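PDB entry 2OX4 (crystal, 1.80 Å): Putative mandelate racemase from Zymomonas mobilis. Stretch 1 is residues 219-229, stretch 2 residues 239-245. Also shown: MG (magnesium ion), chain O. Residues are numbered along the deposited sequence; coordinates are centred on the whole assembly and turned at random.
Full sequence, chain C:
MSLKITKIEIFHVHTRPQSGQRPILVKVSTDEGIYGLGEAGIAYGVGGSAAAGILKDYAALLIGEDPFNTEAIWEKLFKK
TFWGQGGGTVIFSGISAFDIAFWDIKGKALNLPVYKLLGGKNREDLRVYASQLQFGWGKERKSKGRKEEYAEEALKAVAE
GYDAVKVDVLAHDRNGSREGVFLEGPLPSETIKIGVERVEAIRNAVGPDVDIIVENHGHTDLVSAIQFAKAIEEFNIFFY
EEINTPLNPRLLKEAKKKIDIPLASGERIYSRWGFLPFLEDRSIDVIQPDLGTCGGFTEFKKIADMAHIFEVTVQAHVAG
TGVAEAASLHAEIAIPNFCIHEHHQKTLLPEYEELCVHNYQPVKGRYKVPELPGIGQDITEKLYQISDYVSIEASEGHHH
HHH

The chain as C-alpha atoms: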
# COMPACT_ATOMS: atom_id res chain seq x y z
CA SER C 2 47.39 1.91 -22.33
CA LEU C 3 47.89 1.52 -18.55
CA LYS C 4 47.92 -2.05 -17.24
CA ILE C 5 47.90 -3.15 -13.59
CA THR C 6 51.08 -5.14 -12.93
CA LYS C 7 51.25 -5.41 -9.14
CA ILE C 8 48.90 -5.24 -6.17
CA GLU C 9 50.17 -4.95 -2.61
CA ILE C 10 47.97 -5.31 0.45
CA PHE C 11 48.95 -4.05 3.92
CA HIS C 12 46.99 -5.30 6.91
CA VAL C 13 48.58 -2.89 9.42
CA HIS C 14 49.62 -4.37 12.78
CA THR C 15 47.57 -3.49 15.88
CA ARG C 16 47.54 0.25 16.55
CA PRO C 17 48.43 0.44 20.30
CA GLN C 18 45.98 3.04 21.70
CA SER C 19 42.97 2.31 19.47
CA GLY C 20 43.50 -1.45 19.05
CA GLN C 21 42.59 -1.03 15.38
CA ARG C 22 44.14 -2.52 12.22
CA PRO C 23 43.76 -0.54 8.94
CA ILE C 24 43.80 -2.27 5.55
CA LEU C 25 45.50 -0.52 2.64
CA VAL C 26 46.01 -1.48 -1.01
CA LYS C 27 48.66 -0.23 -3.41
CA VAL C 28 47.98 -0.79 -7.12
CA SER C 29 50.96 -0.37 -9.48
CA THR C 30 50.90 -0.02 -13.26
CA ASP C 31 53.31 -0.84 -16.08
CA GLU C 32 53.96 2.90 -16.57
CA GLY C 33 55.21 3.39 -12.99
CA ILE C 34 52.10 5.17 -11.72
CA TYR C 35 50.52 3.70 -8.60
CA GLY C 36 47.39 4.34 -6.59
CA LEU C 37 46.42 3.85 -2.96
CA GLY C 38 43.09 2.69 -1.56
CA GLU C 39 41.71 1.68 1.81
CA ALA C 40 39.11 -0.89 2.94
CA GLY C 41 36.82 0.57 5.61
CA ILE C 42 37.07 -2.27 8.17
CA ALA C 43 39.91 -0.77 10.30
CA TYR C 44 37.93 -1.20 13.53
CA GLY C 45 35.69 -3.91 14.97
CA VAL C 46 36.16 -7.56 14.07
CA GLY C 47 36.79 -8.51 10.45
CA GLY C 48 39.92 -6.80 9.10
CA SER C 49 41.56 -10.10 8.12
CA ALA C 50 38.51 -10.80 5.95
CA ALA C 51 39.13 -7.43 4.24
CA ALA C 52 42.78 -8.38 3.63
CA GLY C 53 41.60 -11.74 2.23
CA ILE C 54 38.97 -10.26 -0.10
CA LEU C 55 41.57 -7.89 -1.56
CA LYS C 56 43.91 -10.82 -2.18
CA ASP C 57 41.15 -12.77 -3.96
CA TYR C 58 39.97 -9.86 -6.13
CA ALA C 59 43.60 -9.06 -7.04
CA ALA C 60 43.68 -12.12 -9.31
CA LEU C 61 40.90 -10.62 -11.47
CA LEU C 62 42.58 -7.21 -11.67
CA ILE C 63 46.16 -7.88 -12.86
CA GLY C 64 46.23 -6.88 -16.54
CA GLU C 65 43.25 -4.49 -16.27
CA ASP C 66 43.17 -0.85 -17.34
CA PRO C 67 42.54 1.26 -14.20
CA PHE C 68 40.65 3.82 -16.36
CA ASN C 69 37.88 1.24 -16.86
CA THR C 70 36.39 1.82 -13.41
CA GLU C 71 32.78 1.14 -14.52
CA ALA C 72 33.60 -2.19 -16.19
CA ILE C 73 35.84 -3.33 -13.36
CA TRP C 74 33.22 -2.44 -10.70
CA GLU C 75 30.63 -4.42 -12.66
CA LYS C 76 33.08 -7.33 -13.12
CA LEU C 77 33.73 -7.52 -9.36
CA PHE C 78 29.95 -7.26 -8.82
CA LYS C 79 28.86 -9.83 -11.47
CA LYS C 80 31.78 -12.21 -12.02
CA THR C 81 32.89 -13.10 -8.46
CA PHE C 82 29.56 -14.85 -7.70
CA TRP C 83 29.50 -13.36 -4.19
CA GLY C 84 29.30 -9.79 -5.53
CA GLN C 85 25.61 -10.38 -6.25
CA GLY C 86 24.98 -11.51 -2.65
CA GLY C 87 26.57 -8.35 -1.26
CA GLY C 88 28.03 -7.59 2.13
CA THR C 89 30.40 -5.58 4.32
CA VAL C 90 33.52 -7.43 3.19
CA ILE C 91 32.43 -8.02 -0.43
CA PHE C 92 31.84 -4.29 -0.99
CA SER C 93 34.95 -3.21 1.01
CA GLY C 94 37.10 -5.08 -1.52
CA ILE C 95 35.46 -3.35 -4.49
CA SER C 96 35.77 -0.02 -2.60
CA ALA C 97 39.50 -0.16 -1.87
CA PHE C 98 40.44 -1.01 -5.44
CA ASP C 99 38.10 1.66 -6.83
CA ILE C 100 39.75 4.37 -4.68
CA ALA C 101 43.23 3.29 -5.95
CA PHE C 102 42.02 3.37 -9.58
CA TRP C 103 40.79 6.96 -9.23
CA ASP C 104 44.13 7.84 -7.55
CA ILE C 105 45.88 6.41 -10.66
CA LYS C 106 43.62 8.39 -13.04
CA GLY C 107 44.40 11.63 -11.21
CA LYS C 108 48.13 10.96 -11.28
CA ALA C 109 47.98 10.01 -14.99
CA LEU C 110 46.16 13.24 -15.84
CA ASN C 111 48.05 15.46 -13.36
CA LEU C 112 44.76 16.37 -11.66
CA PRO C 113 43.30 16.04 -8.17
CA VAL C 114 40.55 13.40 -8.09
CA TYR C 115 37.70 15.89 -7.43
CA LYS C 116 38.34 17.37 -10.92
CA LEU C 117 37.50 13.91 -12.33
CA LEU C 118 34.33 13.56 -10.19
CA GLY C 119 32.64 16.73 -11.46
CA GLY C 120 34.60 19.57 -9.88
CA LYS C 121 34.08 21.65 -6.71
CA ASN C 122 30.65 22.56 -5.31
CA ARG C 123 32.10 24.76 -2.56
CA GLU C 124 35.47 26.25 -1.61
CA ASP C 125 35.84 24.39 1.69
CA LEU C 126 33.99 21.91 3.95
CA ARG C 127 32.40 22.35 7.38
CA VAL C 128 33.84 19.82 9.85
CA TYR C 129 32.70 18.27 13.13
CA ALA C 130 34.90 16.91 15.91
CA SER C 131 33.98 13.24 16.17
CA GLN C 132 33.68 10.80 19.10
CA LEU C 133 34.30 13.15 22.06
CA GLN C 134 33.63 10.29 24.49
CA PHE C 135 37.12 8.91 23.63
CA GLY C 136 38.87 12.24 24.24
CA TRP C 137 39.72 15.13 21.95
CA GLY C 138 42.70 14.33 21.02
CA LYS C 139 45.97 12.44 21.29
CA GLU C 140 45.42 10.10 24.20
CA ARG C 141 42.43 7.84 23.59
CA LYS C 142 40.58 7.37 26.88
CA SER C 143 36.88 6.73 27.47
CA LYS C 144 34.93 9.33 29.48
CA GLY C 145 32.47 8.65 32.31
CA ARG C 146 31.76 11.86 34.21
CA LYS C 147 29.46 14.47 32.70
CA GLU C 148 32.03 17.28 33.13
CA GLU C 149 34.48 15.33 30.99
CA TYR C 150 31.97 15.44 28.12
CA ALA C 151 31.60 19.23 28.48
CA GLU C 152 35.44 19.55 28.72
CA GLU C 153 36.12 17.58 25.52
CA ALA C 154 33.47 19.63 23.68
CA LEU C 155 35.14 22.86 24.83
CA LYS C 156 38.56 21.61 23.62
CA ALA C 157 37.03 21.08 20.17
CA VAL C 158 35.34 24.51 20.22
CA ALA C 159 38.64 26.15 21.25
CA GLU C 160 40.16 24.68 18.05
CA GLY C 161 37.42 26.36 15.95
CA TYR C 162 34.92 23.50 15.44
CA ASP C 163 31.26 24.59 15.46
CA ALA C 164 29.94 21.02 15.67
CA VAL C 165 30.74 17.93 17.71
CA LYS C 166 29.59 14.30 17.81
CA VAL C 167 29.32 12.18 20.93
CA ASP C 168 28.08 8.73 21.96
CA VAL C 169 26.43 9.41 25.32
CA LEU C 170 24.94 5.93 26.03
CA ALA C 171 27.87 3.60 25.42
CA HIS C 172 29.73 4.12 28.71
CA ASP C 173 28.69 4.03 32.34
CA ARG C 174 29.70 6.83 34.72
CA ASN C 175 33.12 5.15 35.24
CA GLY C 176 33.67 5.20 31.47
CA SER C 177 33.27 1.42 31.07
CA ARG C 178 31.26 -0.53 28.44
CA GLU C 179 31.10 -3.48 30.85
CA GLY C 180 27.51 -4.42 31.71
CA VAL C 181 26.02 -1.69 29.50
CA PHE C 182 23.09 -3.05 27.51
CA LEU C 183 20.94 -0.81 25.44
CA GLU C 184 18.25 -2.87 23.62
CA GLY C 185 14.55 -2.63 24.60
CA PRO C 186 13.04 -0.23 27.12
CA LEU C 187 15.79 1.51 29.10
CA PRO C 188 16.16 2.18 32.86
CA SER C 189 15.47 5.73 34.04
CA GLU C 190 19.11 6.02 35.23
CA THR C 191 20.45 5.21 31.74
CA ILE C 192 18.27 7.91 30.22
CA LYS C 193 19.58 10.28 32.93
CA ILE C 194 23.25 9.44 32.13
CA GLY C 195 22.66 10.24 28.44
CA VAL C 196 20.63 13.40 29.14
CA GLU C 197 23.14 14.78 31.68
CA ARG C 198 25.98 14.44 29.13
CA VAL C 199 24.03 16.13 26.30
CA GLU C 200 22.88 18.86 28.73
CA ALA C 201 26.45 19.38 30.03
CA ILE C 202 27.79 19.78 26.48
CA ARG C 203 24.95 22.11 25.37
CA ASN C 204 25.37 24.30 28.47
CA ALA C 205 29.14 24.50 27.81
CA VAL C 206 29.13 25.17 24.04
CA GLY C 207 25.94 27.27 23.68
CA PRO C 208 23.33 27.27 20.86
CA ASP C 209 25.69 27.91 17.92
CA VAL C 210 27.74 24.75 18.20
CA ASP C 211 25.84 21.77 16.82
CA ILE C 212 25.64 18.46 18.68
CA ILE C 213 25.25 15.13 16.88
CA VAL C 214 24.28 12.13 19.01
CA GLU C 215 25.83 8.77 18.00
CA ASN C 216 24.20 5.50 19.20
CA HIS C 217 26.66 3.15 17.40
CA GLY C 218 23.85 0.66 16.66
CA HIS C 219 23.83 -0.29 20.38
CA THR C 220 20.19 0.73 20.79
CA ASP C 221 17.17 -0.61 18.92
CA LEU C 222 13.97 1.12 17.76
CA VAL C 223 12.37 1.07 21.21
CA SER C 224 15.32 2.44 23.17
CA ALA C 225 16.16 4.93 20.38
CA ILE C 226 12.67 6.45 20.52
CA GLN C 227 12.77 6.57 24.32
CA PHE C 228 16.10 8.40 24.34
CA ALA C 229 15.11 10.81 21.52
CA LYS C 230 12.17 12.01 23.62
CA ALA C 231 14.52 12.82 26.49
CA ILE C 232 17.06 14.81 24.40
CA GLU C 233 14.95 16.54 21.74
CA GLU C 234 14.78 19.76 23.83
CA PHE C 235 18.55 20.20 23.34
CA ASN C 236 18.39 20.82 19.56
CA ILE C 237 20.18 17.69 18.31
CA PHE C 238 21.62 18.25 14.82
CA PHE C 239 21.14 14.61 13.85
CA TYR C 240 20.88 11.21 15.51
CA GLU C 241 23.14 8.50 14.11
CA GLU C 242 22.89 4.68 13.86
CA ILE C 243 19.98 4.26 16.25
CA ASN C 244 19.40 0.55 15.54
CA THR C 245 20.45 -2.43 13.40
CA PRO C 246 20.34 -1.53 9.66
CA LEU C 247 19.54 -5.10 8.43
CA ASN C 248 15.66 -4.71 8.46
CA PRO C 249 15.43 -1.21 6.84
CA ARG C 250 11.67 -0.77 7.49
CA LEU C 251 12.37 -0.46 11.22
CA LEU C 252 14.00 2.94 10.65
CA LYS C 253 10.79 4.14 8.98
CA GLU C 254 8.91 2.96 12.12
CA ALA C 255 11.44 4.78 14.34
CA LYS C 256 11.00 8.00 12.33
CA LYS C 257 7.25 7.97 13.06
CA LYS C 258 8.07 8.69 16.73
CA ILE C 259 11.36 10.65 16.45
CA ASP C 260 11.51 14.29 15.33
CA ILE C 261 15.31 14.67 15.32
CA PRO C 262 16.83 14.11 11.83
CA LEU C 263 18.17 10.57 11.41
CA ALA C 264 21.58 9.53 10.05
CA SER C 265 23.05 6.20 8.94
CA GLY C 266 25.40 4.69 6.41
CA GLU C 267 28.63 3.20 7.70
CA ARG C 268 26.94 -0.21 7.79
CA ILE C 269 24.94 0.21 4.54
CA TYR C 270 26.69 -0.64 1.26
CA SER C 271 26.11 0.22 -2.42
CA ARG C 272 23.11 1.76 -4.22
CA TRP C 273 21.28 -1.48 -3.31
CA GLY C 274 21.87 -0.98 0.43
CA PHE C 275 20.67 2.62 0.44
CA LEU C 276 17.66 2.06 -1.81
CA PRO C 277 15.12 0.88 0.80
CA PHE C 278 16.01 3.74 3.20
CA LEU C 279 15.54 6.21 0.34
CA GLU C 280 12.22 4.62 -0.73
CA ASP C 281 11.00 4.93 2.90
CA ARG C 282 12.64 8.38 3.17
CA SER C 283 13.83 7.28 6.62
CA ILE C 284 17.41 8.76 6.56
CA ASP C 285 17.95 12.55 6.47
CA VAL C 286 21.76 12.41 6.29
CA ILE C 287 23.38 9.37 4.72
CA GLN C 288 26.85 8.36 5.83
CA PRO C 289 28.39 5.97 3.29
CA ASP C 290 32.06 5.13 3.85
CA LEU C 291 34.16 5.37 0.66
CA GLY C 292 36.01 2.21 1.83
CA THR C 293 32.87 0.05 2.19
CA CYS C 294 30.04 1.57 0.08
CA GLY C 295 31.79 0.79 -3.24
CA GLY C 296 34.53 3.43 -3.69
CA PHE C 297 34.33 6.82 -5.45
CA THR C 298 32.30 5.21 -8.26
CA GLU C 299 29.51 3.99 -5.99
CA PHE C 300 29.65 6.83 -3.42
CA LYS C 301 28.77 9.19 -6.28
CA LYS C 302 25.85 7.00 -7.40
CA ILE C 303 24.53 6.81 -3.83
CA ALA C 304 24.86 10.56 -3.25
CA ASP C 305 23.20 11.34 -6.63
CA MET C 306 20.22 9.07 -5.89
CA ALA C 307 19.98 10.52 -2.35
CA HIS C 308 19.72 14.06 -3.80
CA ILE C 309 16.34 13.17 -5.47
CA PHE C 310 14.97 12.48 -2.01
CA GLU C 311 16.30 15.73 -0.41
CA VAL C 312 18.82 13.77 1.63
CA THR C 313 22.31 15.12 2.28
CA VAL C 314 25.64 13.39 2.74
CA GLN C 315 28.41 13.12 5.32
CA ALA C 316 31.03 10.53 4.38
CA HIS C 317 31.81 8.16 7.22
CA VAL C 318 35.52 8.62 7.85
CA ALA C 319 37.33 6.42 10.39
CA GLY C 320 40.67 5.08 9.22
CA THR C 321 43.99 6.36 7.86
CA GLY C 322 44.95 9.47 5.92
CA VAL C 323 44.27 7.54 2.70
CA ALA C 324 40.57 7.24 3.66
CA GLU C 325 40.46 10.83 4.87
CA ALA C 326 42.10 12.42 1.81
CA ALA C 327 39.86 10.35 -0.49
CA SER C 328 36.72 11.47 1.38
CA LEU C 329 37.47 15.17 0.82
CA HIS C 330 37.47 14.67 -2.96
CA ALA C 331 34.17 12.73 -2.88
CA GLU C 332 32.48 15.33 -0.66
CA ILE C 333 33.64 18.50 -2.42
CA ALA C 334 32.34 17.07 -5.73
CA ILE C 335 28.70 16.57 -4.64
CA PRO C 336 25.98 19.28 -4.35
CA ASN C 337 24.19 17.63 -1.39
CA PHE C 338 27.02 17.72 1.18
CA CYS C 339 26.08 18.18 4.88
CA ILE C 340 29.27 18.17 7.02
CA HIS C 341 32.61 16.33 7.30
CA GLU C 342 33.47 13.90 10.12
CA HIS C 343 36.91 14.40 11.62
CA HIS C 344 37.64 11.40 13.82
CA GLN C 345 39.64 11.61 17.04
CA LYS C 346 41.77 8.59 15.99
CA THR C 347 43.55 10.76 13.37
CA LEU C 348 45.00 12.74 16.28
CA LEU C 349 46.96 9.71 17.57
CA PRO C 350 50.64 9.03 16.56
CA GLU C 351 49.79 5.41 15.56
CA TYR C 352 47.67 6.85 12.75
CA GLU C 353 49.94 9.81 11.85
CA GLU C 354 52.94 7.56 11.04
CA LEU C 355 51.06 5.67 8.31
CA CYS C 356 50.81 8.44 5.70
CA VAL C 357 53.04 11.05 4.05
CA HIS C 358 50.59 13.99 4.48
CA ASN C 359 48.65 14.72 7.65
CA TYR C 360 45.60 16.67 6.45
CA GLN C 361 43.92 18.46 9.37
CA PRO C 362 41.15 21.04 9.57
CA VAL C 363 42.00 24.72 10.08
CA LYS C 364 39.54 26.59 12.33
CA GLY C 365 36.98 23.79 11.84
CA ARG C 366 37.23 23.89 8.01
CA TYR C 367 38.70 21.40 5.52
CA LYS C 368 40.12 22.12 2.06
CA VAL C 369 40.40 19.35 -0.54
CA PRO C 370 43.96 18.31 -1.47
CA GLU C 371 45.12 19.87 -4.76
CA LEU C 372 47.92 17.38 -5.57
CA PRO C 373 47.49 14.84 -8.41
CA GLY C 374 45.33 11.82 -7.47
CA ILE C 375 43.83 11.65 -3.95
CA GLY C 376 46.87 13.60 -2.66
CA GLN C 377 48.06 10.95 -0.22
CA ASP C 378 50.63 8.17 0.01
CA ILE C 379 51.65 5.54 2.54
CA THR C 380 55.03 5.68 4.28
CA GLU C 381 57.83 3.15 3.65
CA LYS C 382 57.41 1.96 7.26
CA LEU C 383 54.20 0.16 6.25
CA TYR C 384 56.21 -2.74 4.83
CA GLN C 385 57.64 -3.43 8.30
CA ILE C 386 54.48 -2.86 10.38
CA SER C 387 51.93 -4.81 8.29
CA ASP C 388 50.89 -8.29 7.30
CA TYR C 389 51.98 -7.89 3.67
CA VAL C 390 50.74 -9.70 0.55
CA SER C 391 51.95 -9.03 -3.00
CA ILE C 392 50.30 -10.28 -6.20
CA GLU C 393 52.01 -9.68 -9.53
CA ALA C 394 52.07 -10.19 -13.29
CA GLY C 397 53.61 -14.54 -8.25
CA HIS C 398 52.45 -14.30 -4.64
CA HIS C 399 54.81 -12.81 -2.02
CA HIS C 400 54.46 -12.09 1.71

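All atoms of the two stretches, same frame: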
# COMPACT_ATOMS: atom_id res chain seq x y z
N HIS C 219 23.96 0.41 19.09
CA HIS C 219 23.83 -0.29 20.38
C HIS C 219 22.38 -0.35 20.85
O HIS C 219 21.99 -1.27 21.57
CB HIS C 219 24.65 0.44 21.45
CG HIS C 219 26.13 0.38 21.22
ND1 HIS C 219 26.98 1.39 21.62
CD2 HIS C 219 26.90 -0.57 20.65
CE1 HIS C 219 28.22 1.07 21.30
NE2 HIS C 219 28.20 -0.12 20.71
N THR C 220 21.61 0.66 20.47
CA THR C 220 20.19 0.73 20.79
C THR C 220 19.39 -0.05 19.74
O THR C 220 19.95 -0.52 18.74
CB THR C 220 19.71 2.20 20.85
OG1 THR C 220 20.18 2.92 19.70
CG2 THR C 220 20.24 2.88 22.14
N ASP C 221 18.10 -0.20 19.97
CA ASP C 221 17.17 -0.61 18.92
C ASP C 221 16.07 0.44 18.79
O ASP C 221 16.16 1.47 19.43
CB ASP C 221 16.61 -2.01 19.19
CG ASP C 221 15.80 -2.12 20.49
OD1 ASP C 221 15.30 -1.10 21.03
OD2 ASP C 221 15.64 -3.26 20.98
N LEU C 222 15.06 0.17 17.97
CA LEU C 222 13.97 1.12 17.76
C LEU C 222 13.43 1.64 19.09
O LEU C 222 13.32 2.85 19.29
CB LEU C 222 12.85 0.47 16.95
CG LEU C 222 11.58 1.31 16.76
CD1 LEU C 222 10.86 0.90 15.48
CD2 LEU C 222 10.66 1.18 17.96
N VAL C 223 13.11 0.72 19.99
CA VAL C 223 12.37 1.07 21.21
C VAL C 223 13.22 1.99 22.12
O VAL C 223 12.75 3.05 22.57
CB VAL C 223 11.95 -0.22 21.97
CG1 VAL C 223 11.25 0.14 23.26
CG2 VAL C 223 11.02 -1.08 21.06
N SER C 224 14.45 1.59 22.36
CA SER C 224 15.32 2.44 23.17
C SER C 224 15.70 3.74 22.47
O SER C 224 15.82 4.76 23.12
CB SER C 224 16.56 1.68 23.64
OG SER C 224 17.24 1.06 22.57
N ALA C 225 15.87 3.71 21.15
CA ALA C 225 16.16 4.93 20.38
C ALA C 225 15.07 5.98 20.51
O ALA C 225 15.36 7.15 20.71
CB ALA C 225 16.39 4.60 18.91
N ILE C 226 13.81 5.55 20.41
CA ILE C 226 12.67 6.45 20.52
C ILE C 226 12.62 7.03 21.93
O ILE C 226 12.41 8.23 22.10
CB ILE C 226 11.34 5.72 20.19
CG1 ILE C 226 11.26 5.38 18.68
CG2 ILE C 226 10.11 6.53 20.63
CD1 ILE C 226 10.12 4.39 18.37
N GLN C 227 12.83 6.17 22.91
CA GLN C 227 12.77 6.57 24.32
C GLN C 227 13.81 7.64 24.63
O GLN C 227 13.50 8.64 25.30
CB GLN C 227 12.98 5.34 25.20
CG GLN C 227 12.76 5.60 26.69
CD GLN C 227 13.13 4.41 27.53
OE1 GLN C 227 13.35 3.31 27.00
NE2 GLN C 227 13.16 4.60 28.85
N PHE C 228 15.03 7.43 24.15
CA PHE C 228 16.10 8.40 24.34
C PHE C 228 15.89 9.69 23.56
O PHE C 228 16.16 10.78 24.08
CB PHE C 228 17.47 7.80 24.04
CG PHE C 228 18.61 8.66 24.51
CD1 PHE C 228 18.63 9.13 25.82
CD2 PHE C 228 19.64 9.01 23.64
CE1 PHE C 228 19.68 9.94 26.26
CE2 PHE C 228 20.70 9.81 24.07
CZ PHE C 228 20.71 10.28 25.39
N ALA C 229 15.41 9.60 22.31
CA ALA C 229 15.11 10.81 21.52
C ALA C 229 14.15 11.77 22.23
O ALA C 229 14.36 12.98 22.22
CB ALA C 229 14.54 10.43 20.14
N PHE C 239 21.70 15.87 14.30
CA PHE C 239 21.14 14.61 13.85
C PHE C 239 21.52 13.47 14.78
O PHE C 239 22.33 13.66 15.69
CB PHE C 239 21.39 14.31 12.35
CG PHE C 239 22.85 14.29 11.91
CD1 PHE C 239 23.66 13.18 12.19
CD2 PHE C 239 23.38 15.32 11.15
CE1 PHE C 239 24.99 13.13 11.76
CE2 PHE C 239 24.72 15.28 10.72
CZ PHE C 239 25.52 14.18 11.03
N TYR C 240 20.93 12.30 14.55
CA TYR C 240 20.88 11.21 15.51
C TYR C 240 21.25 9.98 14.71
O TYR C 240 20.51 9.57 13.80
CB TYR C 240 19.43 11.11 16.02
CG TYR C 240 19.14 10.21 17.21
CD1 TYR C 240 20.10 9.91 18.17
CD2 TYR C 240 17.84 9.71 17.40
CE1 TYR C 240 19.79 9.08 19.28
CE2 TYR C 240 17.52 8.90 18.48
CZ TYR C 240 18.49 8.59 19.42
OH TYR C 240 18.15 7.80 20.49
N GLU C 241 22.42 9.41 15.01
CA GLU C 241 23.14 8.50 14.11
C GLU C 241 23.10 7.04 14.58
O GLU C 241 23.32 6.76 15.77
CB GLU C 241 24.60 8.95 13.91
CG GLU C 241 25.49 7.88 13.30
CD GLU C 241 26.93 8.32 13.05
OE1 GLU C 241 27.21 9.53 13.12
OE2 GLU C 241 27.78 7.44 12.77
N GLU C 242 22.84 6.13 13.64
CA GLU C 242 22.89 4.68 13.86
C GLU C 242 22.10 4.24 15.10
O GLU C 242 22.66 3.71 16.06
CB GLU C 242 24.32 4.16 13.89
CG GLU C 242 24.96 4.01 12.50
CD GLU C 242 25.78 2.73 12.40
OE1 GLU C 242 26.82 2.64 13.09
OE2 GLU C 242 25.40 1.81 11.63
N ILE C 243 20.79 4.45 15.06
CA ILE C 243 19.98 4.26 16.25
C ILE C 243 19.50 2.81 16.43
O ILE C 243 18.92 2.47 17.46
CB ILE C 243 18.80 5.23 16.25
CG1 ILE C 243 17.80 4.86 15.13
CG2 ILE C 243 19.30 6.67 16.07
CD1 ILE C 243 16.49 5.63 15.21
N ASN C 244 19.75 1.97 15.43
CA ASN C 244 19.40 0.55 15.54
C ASN C 244 20.23 -0.32 14.58
O ASN C 244 21.27 0.11 14.08
CB ASN C 244 17.89 0.36 15.32
CG ASN C 244 17.47 0.56 13.87
OD1 ASN C 244 18.17 1.20 13.09
ND2 ASN C 244 16.33 -0.01 13.51
N THR C 245 19.78 -1.55 14.36
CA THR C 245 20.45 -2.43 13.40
C THR C 245 19.90 -2.13 11.99
O THR C 245 18.68 -2.08 11.80
CB THR C 245 20.24 -3.90 13.81
OG1 THR C 245 20.89 -4.14 15.07
CG2 THR C 245 20.80 -4.86 12.76
MG MG O . 29.19 6.07 13.48
O HOH W 1 27.82 4.55 14.33
O HOH W 2 30.92 4.65 14.24
O HOH W 3 30.85 7.25 12.98

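Helix 222-229 and strand 239-241 run nearly antiparallel, at 153°, with their axes 11.4 Å apart at closest approach. A gap of that size needs a long side chain to cross it, and Tyr 240 does so. Its CA-to-CB bond points toward the helix, and chi1 in the t well (-170°) extends the ring in that direction until Tyr 240 OH donates a hydrogen bond to Ala 225 O at 2.9 Å. Ala 225 O also accepts from Ala 229 N (2.9 Å) within the helix, so the phenol joins the helical hydrogen bond without displacing it. Tyrosine suits the place because its ring is apolar along its length while its buried hydroxyl still finds an acceptor.

Small residues let the ring come close: Ala 229 CB lies 3.7 Å from Tyr 240 CE2. Phe 228, also in the t rotamer, has its ring edge near Tyr 240 OH, and its CD2 is 4.4 Å from Tyr 240 CE1. Ala 225 serves a second neighbour, its CB packing 3.6 Å from Ile 243 CB, where the backbones draw nearer.

At the other end the two stretches meet as loops. Thr 220, with chi1 at 47° (p), places OG1 2.6 Å from Ile 243 O and donates a short hydrogen bond to it, satisfying a buried hydroxyl and a loop carbonyl together. Beside it, Asn 244 CA approaches Thr 220 O at 3.4 Å in an almost straight CA-H...O contact, while Asn 244 CB packs 3.8 Å from Asp 221 CA.

Asp 221 turns its CB away from stretch 2 and caps the helix instead. In the p rotamer its OD1 accepts from Ser 224 N at 3.1 Å; Ser 224, also p, reciprocates, its OG accepting from Asp 221 N at 3.0 Å. This pair fixes the helix start beside Asn 244.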